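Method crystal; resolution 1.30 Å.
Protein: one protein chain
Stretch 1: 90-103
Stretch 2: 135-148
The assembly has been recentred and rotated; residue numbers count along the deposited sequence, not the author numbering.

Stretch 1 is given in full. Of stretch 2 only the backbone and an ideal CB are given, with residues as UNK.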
ATOM      1  N   ARG A  90       5.429   1.719 -23.354  1.00 10.64           N
ATOM      2  CA  ARG A  90       6.890   1.743 -23.446  1.00 10.80           C
ATOM      3  C   ARG A  90       7.455   1.598 -22.054  1.00 11.40           C
ATOM      4  O   ARG A  90       6.853   2.088 -21.101  1.00 10.12           O
ATOM      5  CB  ARG A  90       7.390   3.076 -24.007  1.00 16.69           C
ATOM      6  CG  ARG A  90       6.798   3.521 -25.320  1.00 17.00           C
ATOM      7  CD  ARG A  90       7.435   4.823 -25.766  1.00 28.39           C
ATOM      8  NE  ARG A  90       6.787   5.404 -26.940  1.00 23.11           N
ATOM      9  CZ  ARG A  90       7.355   6.299 -27.743  1.00 25.46           C
ATOM     10  NH1 ARG A  90       8.584   6.727 -27.498  1.00 19.22           N
ATOM     11  NH2 ARG A  90       6.691   6.771 -28.792  1.00 30.48           N
ATOM     12  N   PRO A  91       8.630   0.959 -21.922  1.00  9.68           N
ATOM     13  CA  PRO A  91       9.293   0.892 -20.613  1.00  9.92           C
ATOM     14  C   PRO A  91       9.389   2.253 -19.949  1.00 10.48           C
ATOM     15  O   PRO A  91       9.205   2.347 -18.732  1.00 11.24           O
ATOM     16  CB  PRO A  91      10.698   0.389 -20.960  1.00 12.05           C
ATOM     17  CG  PRO A  91      10.493  -0.455 -22.175  1.00 10.79           C
ATOM     18  CD  PRO A  91       9.367   0.205 -22.956  1.00  9.31           C
ATOM     19  N   ASP A  92       9.653   3.298 -20.722  1.00 10.53           N
ATOM     20  CA  ASP A  92       9.819   4.622 -20.126  1.00 11.22           C
ATOM     21  C   ASP A  92       8.579   5.123 -19.376  1.00 10.97           C
ATOM     22  O   ASP A  92       8.687   5.945 -18.466  1.00 10.28           O
ATOM     23  CB  ASP A  92      10.266   5.653 -21.161  1.00 11.91           C
ATOM     24  CG  ASP A  92      10.737   6.930 -20.515  1.00 16.95           C
ATOM     25  OD1 ASP A  92      11.865   6.943 -19.983  1.00 22.32           O
ATOM     26  OD2 ASP A  92       9.977   7.915 -20.507  1.00 16.46           O
ATOM     27  N   ASP A  93       7.404   4.631 -19.749  1.00  9.94           N
ATOM     28  CA  ASP A  93       6.177   4.995 -19.050  1.00  9.66           C
ATOM     29  C   ASP A  93       6.210   4.481 -17.613  1.00  9.10           C
ATOM     30  O   ASP A  93       5.744   5.162 -16.692  1.00 10.29           O
ATOM     31  CB  ASP A  93       4.957   4.419 -19.765  1.00  9.53           C
ATOM     32  CG  ASP A  93       4.793   4.951 -21.170  1.00 11.38           C
ATOM     33  OD1 ASP A  93       5.309   6.048 -21.495  1.00 12.84           O
ATOM     34  OD2 ASP A  93       4.126   4.256 -21.969  1.00 12.75           O
ATOM     35  N   LEU A  94       6.767   3.288 -17.421  1.00  9.47           N
ATOM     36  CA  LEU A  94       6.918   2.701 -16.091  1.00  9.59           C
ATOM     37  C   LEU A  94       7.942   3.477 -15.270  1.00  9.70           C
ATOM     38  O   LEU A  94       7.747   3.687 -14.069  1.00  9.44           O
ATOM     39  CB  LEU A  94       7.322   1.232 -16.193  1.00  9.39           C
ATOM     40  CG  LEU A  94       6.249   0.343 -16.826  1.00 12.37           C
ATOM     41  CD1 LEU A  94       6.798  -1.041 -17.143  1.00 14.76           C
ATOM     42  CD2 LEU A  94       5.039   0.229 -15.930  1.00 16.03           C
ATOM     43  N   ARG A  95       9.028   3.908 -15.910  1.00 10.31           N
ATOM     44  CA  ARG A  95      10.001   4.765 -15.243  1.00  9.31           C
ATOM     45  C   ARG A  95       9.299   6.025 -14.745  1.00  9.84           C
ATOM     46  O   ARG A  95       9.436   6.417 -13.574  1.00  9.88           O
ATOM     47  CB  ARG A  95      11.133   5.180 -16.194  1.00  9.78           C
ATOM     48  CG  ARG A  95      12.162   6.096 -15.523  1.00 11.75           C
ATOM     49  CD  ARG A  95      12.899   7.023 -16.488  1.00 13.08           C
ATOM     50  NE  ARG A  95      11.982   7.736 -17.373  1.00 13.85           N
ATOM     51  CZ  ARG A  95      11.310   8.839 -17.054  1.00 13.17           C
ATOM     52  NH1 ARG A  95      11.448   9.414 -15.864  1.00 15.32           N
ATOM     53  NH2 ARG A  95      10.499   9.389 -17.949  1.00 14.74           N
ATOM     54  N   ARG A  96       8.554   6.670 -15.639  1.00  9.52           N
ATOM     55  CA  ARG A  96       7.869   7.913 -15.287  1.00 10.04           C
ATOM     56  C   ARG A  96       6.924   7.760 -14.095  1.00  9.30           C
ATOM     57  O   ARG A  96       6.953   8.569 -13.155  1.00  9.73           O
ATOM     58  CB  ARG A  96       7.118   8.492 -16.492  1.00 11.10           C
ATOM     59  CG  ARG A  96       6.428   9.807 -16.180  1.00 12.28           C
ATOM     60  CD  ARG A  96       5.765  10.388 -17.408  1.00 13.34           C
ATOM     61  NE  ARG A  96       5.047  11.614 -17.082  1.00 15.21           N
ATOM     62  CZ  ARG A  96       4.445  12.393 -17.973  1.00 19.44           C
ATOM     63  NH1 ARG A  96       4.475  12.080 -19.257  1.00 19.04           N
ATOM     64  NH2 ARG A  96       3.817  13.485 -17.572  1.00 21.51           N
ATOM     65  N   ILE A  97       6.071   6.742 -14.121  1.00  9.55           N
ATOM     66  CA  ILE A  97       5.093   6.634 -13.047  1.00  9.80           C
ATOM     67  C   ILE A  97       5.738   6.224 -11.719  1.00 10.18           C
ATOM     68  O   ILE A  97       5.269   6.643 -10.658  1.00 10.07           O
ATOM     69  CB  ILE A  97       3.843   5.784 -13.409  1.00  8.81           C
ATOM     70  CG1 ILE A  97       4.203   4.334 -13.725  1.00 10.24           C
ATOM     71  CG2 ILE A  97       3.094   6.435 -14.572  1.00 10.70           C
ATOM     72  CD1 ILE A  97       2.979   3.459 -13.874  1.00 10.23           C
ATOM     73  N   ALA A  98       6.827   5.457 -11.771  1.00  8.72           N
ATOM     74  CA  ALA A  98       7.566   5.133 -10.549  1.00  9.06           C
ATOM     75  C   ALA A  98       8.187   6.399  -9.951  1.00  9.69           C
ATOM     76  O   ALA A  98       8.082   6.651  -8.749  1.00 10.40           O
ATOM     77  CB  ALA A  98       8.628   4.069 -10.816  1.00 10.70           C
ATOM     78  N   TYR A  99       8.815   7.202 -10.803  1.00  9.24           N
ATOM     79  CA  TYR A  99       9.474   8.425 -10.367  1.00  9.25           C
ATOM     80  C   TYR A  99       8.451   9.397  -9.787  1.00 10.19           C
ATOM     81  O   TYR A  99       8.691  10.000  -8.733  1.00 10.04           O
ATOM     82  CB  TYR A  99      10.215   9.054 -11.547  1.00 11.49           C
ATOM     83  CG  TYR A  99      10.925  10.354 -11.252  1.00 10.83           C
ATOM     84  CD1 TYR A  99      12.170  10.370 -10.640  1.00 11.84           C
ATOM     85  CD2 TYR A  99      10.355  11.573 -11.614  1.00 13.60           C
ATOM     86  CE1 TYR A  99      12.827  11.561 -10.396  1.00 13.16           C
ATOM     87  CE2 TYR A  99      11.010  12.775 -11.368  1.00 15.93           C
ATOM     88  CZ  TYR A  99      12.244  12.759 -10.757  1.00 14.81           C
ATOM     89  OH  TYR A  99      12.902  13.951 -10.509  1.00 16.00           O
ATOM     90  N   GLU A 100       7.307   9.542 -10.456  1.00  9.73           N
ATOM     91  CA  GLU A 100       6.288  10.488  -9.994  1.00 10.88           C
ATOM     92  C   GLU A 100       5.614  10.042  -8.698  1.00 10.11           C
ATOM     93  O   GLU A 100       5.310  10.872  -7.842  1.00 10.28           O
ATOM     94  CB  GLU A 100       5.257  10.774 -11.096  1.00  9.80           C
ATOM     95  CG  GLU A 100       5.876  11.508 -12.274  1.00 11.83           C
ATOM     96  CD  GLU A 100       4.898  11.903 -13.360  1.00 12.11           C
ATOM     97  OE1 GLU A 100       3.698  11.566 -13.265  1.00 14.90           O
ATOM     98  OE2 GLU A 100       5.343  12.570 -14.328  1.00 13.75           O
ATOM     99  N   TYR A 101       5.388   8.743  -8.547  1.00  9.86           N
ATOM    100  CA  TYR A 101       4.859   8.215  -7.291  1.00  9.13           C
ATOM    101  C   TYR A 101       5.828   8.525  -6.151  1.00  9.45           C
ATOM    102  O   TYR A 101       5.427   9.060  -5.111  1.00  8.97           O
ATOM    103  CB  TYR A 101       4.574   6.704  -7.371  1.00  9.70           C
ATOM    104  CG  TYR A 101       4.554   6.063  -6.002  1.00  9.31           C
ATOM    105  CD1 TYR A 101       3.646   6.475  -5.027  1.00 10.29           C
ATOM    106  CD2 TYR A 101       5.480   5.088  -5.662  1.00  9.28           C
ATOM    107  CE1 TYR A 101       3.656   5.913  -3.753  1.00 10.40           C
ATOM    108  CE2 TYR A 101       5.498   4.520  -4.398  1.00 10.05           C
ATOM    109  CZ  TYR A 101       4.588   4.934  -3.450  1.00  9.63           C
ATOM    110  OH  TYR A 101       4.615   4.352  -2.197  1.00 10.30           O
ATOM    111  N   LEU A 102       7.106   8.224  -6.353  1.00  9.73           N
ATOM    112  CA  LEU A 102       8.090   8.418  -5.300  1.00 10.02           C
ATOM    113  C   LEU A 102       8.267   9.901  -4.962  1.00  9.93           C
ATOM    114  O   LEU A 102       8.454  10.254  -3.793  1.00 10.05           O
ATOM    115  CB  LEU A 102       9.422   7.734  -5.638  1.00  9.31           C
ATOM    116  CG  LEU A 102       9.333   6.205  -5.680  1.00  8.47           C
ATOM    117  CD1 LEU A 102      10.554   5.584  -6.334  1.00 10.69           C
ATOM    118  CD2 LEU A 102       9.118   5.626  -4.284  1.00 10.28           C
ATOM    119  N   GLU A 103       8.182  10.770  -5.968  1.00 10.66           N
ATOM    120  CA  GLU A 103       8.182  12.213  -5.720  1.00 10.61           C
ATOM    121  C   GLU A 103       7.011  12.627  -4.827  1.00 10.60           C
ATOM    122  O   GLU A 103       7.175  13.379  -3.868  1.00 11.02           O
ATOM    123  CB  GLU A 103       8.117  12.989  -7.035  1.00 11.47           C
ATOM    124  CG  GLU A 103       8.090  14.493  -6.822  1.00 12.31           C
ATOM    125  CD  GLU A 103       8.094  15.294  -8.110  1.00 12.70           C
ATOM    126  OE1 GLU A 103       7.775  14.731  -9.183  1.00 15.24           O
ATOM    127  OE2 GLU A 103       8.413  16.507  -8.041  1.00 18.62           O
ATOM    128  N   UNK A 135      14.069  -2.780 -15.461  1.00  9.09           N
ATOM    129  CA  UNK A 135      15.149  -1.805 -15.549  1.00 10.34           C
ATOM    130  C   UNK A 135      14.605  -0.379 -15.527  1.00  9.67           C
ATOM    131  O   UNK A 135      15.178   0.503 -14.895  1.00 11.09           O
ATOM    132  CB  UNK A 135      15.971  -2.036 -16.818  1.00 10.34           C
ATOM    133  N   UNK A 136      13.487  -0.160 -16.212  1.00  9.51           N
ATOM    134  CA  UNK A 136      12.905   1.178 -16.275  1.00 10.46           C
ATOM    135  C   UNK A 136      12.377   1.618 -14.907  1.00  9.58           C
ATOM    136  O   UNK A 136      12.585   2.759 -14.476  1.00  9.25           O
ATOM    137  CB  UNK A 136      11.779   1.217 -17.311  1.00 10.46           C
ATOM    138  N   UNK A 137      11.683   0.717 -14.217  1.00  9.44           N
ATOM    139  CA  UNK A 137      11.197   1.044 -12.882  1.00  8.66           C
ATOM    140  C   UNK A 137      12.361   1.341 -11.936  1.00 10.54           C
ATOM    141  O   UNK A 137      12.318   2.304 -11.173  1.00  9.66           O
ATOM    142  CB  UNK A 137      10.345  -0.101 -12.331  1.00  8.66           C
ATOM    143  N   UNK A 138      13.402   0.517 -12.005  1.00 10.48           N
ATOM    144  CA  UNK A 138      14.584   0.700 -11.165  1.00 10.15           C
ATOM    145  C   UNK A 138      15.256   2.053 -11.440  1.00 10.73           C
ATOM    146  O   UNK A 138      15.709   2.730 -10.515  1.00 10.24           O
ATOM    147  CB  UNK A 138      15.578  -0.439 -11.398  1.00 10.15           C
ATOM    148  N   UNK A 139      15.282   2.469 -12.703  1.00 10.05           N
ATOM    149  CA  UNK A 139      15.808   3.785 -13.048  1.00 11.31           C
ATOM    150  C   UNK A 139      14.989   4.885 -12.382  1.00 10.97           C
ATOM    151  O   UNK A 139      15.548   5.846 -11.836  1.00 11.35           O
ATOM    152  CB  UNK A 139      15.818   3.977 -14.566  1.00 11.31           C
ATOM    153  N   UNK A 140      13.667   4.741 -12.420  1.00 10.35           N
ATOM    154  CA  UNK A 140      12.792   5.706 -11.775  1.00 10.89           C
ATOM    155  C   UNK A 140      13.073   5.767 -10.282  1.00  9.06           C
ATOM    156  O   UNK A 140      13.119   6.858  -9.701  1.00 10.92           O
ATOM    157  CB  UNK A 140      11.325   5.354 -12.027  1.00 10.89           C
ATOM    158  N   UNK A 141      13.269   4.604  -9.664  1.00  9.30           N
ATOM    159  CA  UNK A 141      13.627   4.533  -8.245  1.00 10.16           C
ATOM    160  C   UNK A 141      14.950   5.227  -7.949  1.00  9.13           C
ATOM    161  O   UNK A 141      15.041   6.019  -7.011  1.00 10.61           O
ATOM    162  CB  UNK A 141      13.702   3.073  -7.795  1.00 10.16           C
ATOM    163  N   UNK A 142      15.967   4.953  -8.756  1.00  9.60           N
ATOM    164  CA  UNK A 142      17.284   5.537  -8.518  1.00 11.83           C
ATOM    165  C   UNK A 142      17.261   7.046  -8.734  1.00 11.24           C
ATOM    166  O   UNK A 142      17.862   7.798  -7.958  1.00 11.70           O
ATOM    167  CB  UNK A 142      18.327   4.890  -9.432  1.00 11.83           C
ATOM    168  N   UNK A 143      16.524   7.495  -9.748  1.00 10.56           N
ATOM    169  CA  UNK A 143      16.353   8.929  -9.992  1.00 12.10           C
ATOM    170  C   UNK A 143      15.637   9.626  -8.831  1.00 11.93           C
ATOM    171  O   UNK A 143      15.998  10.739  -8.453  1.00 13.15           O
ATOM    172  CB  UNK A 143      15.572   9.150 -11.289  1.00 12.10           C
ATOM    173  N   UNK A 144      14.627   8.967  -8.264  1.00 11.22           N
ATOM    174  CA  UNK A 144      13.880   9.553  -7.148  1.00 11.05           C
ATOM    175  C   UNK A 144      14.724   9.603  -5.876  1.00 11.34           C
ATOM    176  O   UNK A 144      14.605  10.550  -5.087  1.00 13.30           O
ATOM    177  CB  UNK A 144      12.599   8.757  -6.892  1.00 11.05           C
ATOM    178  N   UNK A 145      15.559   8.589  -5.655  1.00 12.75           N
ATOM    179  CA  UNK A 145      16.474   8.629  -4.515  1.00 11.77           C
ATOM    180  C   UNK A 145      17.429   9.812  -4.657  1.00 13.51           C
ATOM    181  O   UNK A 145      17.675  10.545  -3.696  1.00 15.55           O
ATOM    182  CB  UNK A 145      17.256   7.319  -4.401  1.00 11.77           C
ATOM    183  N   UNK A 146      17.943  10.004  -5.868  1.00 13.48           N
ATOM    184  CA  UNK A 146      18.857  11.093  -6.175  1.00 17.28           C
ATOM    185  C   UNK A 146      18.202  12.461  -5.987  1.00 15.64           C
ATOM    186  O   UNK A 146      18.801  13.378  -5.405  1.00 17.33           O
ATOM    187  CB  UNK A 146      19.371  10.954  -7.609  1.00 17.28           C
ATOM    188  N   UNK A 147      16.975  12.597  -6.479  1.00 13.82           N
ATOM    189  CA  UNK A 147      16.302  13.897  -6.522  1.00 14.47           C
ATOM    190  C   UNK A 147      15.544  14.273  -5.244  1.00 18.15           C
ATOM    191  O   UNK A 147      15.463  15.458  -4.900  1.00 19.17           O
ATOM    192  CB  UNK A 147      15.324  13.912  -7.698  1.00 14.47           C
ATOM    193  N   UNK A 148      15.004  13.279  -4.539  1.00 16.55           N
ATOM    194  CA  UNK A 148      14.149  13.547  -3.380  1.00 14.83           C
ATOM    195  C   UNK A 148      14.621  12.868  -2.092  1.00 14.83           C
ATOM    196  O   UNK A 148      14.049  13.098  -1.021  1.00 20.55           O
ATOM    197  CB  UNK A 148      12.720  13.097  -3.689  1.00 14.83           C
TER

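The two helices run in roughly the same direction, crossing at -31° with their axes 7.3 Å apart at closest approach.

Position 135 points sideways with nothing of the first helix near it; many residues would serve, and it is Ala-135. At position 136 the ideal CB points toward the first helix and lies only 3.2 Å from the O of Pro-91, which favours a small residue. Ala-136 fills it, its CB 3.9 Å from Pro-91 CB, while its backbone O accepts a CA-H...O contact from Arg-95 (CA to O, 3.4 Å).

Position 137 points sideways, beside the apolar surface of Leu-94 and Ala-98, and would suit a branched or long aliphatic chain. Ile-137 places CG1 3.8 Å from Leu-94 CB and CG2 4.1 Å from Ala-98 CB. Position 138 points away, unconstrained here; it is Val-138. Position 139 has its CB 4.3 Å from Arg-95 CG, so a small or medium residue, polar or apolar, could flank that chain. Thr-139 rests CG2 4.1 Å from Arg-95 CD and turns OG1 back to its own helix, donating to Ala-135 O.

Position 140 is the most restrictive. An ideal CB would lie 2.7 Å from Arg-95 O, a clash, and 3.2 Å from Ala-98 CB, leaving glycine as the natural fit. Gly-140 indeed lets the backbones close to 4.5 Å between its CA and that of Tyr-99.

Position 141 points away, but Leu-102 CD1 is 4.3 Å from its CB, so a flexible apolar chain could still touch it; Met-141 does, with CG 4.0 Å from Leu-102 CD1. Position 142 points away and is Arg-142.

Position 143 points toward Tyr-99, with the Arg-95 guanidinium farther off; a compact polar or acidic residue would suit. Asp-143 packs CB 3.7 Å from Tyr-99 CD1, and its OD2 reaches Arg-95 NH1 through a bridging water. At position 144 the CB is 3.6 Å from Leu-102 CB, again favouring a small residue: Ala-144. Position 145 points away; it is Ala-145. Position 146 points sideways and is open to many residues; it is Arg-146.

Position 147 has its CB 3.7 Å from Tyr-99 OH, inviting a short acceptor. Asp-147 OD2 accepts a 2.6 Å hydrogen bond from Tyr-99 OH. Position 148 points toward Glu-103 with several ångströms to spare, enough for a large apolar residue. Phe-148 takes Glu-103 CG over its ring face and packs CE2 3.5 Å from Tyr-99 CZ.

Stretch 2 135-148: AAIVTGMRDAARDF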
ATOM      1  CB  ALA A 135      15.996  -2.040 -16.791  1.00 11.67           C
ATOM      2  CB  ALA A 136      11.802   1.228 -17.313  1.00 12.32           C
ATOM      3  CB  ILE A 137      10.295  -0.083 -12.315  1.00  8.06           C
ATOM      4  CG1 ILE A 137       9.015  -0.199 -13.153  1.00  8.48           C
ATOM      5  CG2 ILE A 137       9.941   0.200 -10.855  1.00  9.25           C
ATOM      6  CD1 ILE A 137       8.194  -1.447 -12.880  1.00 10.78           C
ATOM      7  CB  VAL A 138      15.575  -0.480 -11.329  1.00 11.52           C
ATOM      8  CG1 VAL A 138      16.913  -0.156 -10.704  1.00 12.73           C
ATOM      9  CG2 VAL A 138      14.987  -1.739 -10.694  1.00 13.20           C
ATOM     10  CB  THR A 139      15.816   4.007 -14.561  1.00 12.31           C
ATOM     11  OG1 THR A 139      16.720   3.069 -15.163  1.00 15.17           O
ATOM     12  CG2 THR A 139      16.273   5.416 -14.906  1.00 14.20           C
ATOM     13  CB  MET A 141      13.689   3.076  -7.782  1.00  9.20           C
ATOM     14  CG  MET A 141      12.350   2.372  -7.907  1.00  9.15           C
ATOM     15  SD  MET A 141      12.458   0.589  -7.719  1.00  9.98           S
ATOM     16  CE  MET A 141      12.793   0.435  -5.975  1.00 10.29           C
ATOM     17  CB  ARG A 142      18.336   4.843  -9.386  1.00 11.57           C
ATOM     18  CG  ARG A 142      18.628   3.430  -8.913  1.00 13.19           C
ATOM     19  CD  ARG A 142      19.536   2.643  -9.844  1.00 14.20           C
ATOM     20  NE  ARG A 142      19.671   1.262  -9.384  1.00 14.24           N
ATOM     21  CZ  ARG A 142      20.220   0.284 -10.096  1.00 16.87           C
ATOM     22  NH1 ARG A 142      20.706   0.527 -11.309  1.00 18.50           N
ATOM     23  NH2 ARG A 142      20.273  -0.939  -9.587  1.00 16.79           N
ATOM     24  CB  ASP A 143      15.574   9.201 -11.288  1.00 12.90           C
ATOM     25  CG  ASP A 143      16.357   8.859 -12.540  1.00 15.17           C
ATOM     26  OD1 ASP A 143      17.584   8.646 -12.458  1.00 18.34           O
ATOM     27  OD2 ASP A 143      15.731   8.823 -13.622  1.00 17.40           O
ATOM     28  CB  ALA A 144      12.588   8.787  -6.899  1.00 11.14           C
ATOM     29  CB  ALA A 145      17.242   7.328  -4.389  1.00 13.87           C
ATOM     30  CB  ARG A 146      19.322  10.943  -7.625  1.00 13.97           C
ATOM     31  CG  ARG A 146      20.256  12.028  -8.130  1.00 18.92           C
ATOM     32  CD  ARG A 146      20.317  12.009  -9.651  1.00 21.63           C
ATOM     33  NE  ARG A 146      19.022  12.336 -10.239  1.00 23.50           N
ATOM     34  CZ  ARG A 146      18.659  12.035 -11.481  1.00 21.71           C
ATOM     35  NH1 ARG A 146      19.497  11.394 -12.288  1.00 24.29           N
ATOM     36  NH2 ARG A 146      17.455  12.377 -11.919  1.00 21.85           N
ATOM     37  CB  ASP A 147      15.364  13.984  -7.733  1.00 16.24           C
ATOM     38  CG  ASP A 147      16.111  13.958  -9.057  1.00 17.55           C
ATOM     39  OD1 ASP A 147      17.340  14.190  -9.062  1.00 17.21           O
ATOM     40  OD2 ASP A 147      15.474  13.715 -10.104  1.00 17.17           O
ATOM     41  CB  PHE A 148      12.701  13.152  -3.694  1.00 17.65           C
ATOM     42  CG  PHE A 148      12.263  13.533  -5.077  1.00 18.57           C
ATOM     43  CD1 PHE A 148      12.148  14.870  -5.439  1.00 18.34           C
ATOM     44  CD2 PHE A 148      11.983  12.559  -6.025  1.00 17.78           C
ATOM     45  CE1 PHE A 148      11.754  15.225  -6.719  1.00 20.19           C
ATOM     46  CE2 PHE A 148      11.588  12.907  -7.302  1.00 21.28           C
ATOM     47  CZ  PHE A 148      11.473  14.241  -7.651  1.00 22.85           C
TER
HETATM   48  O   HOH W   1      13.122   8.990 -13.581  1.00 17.79           O
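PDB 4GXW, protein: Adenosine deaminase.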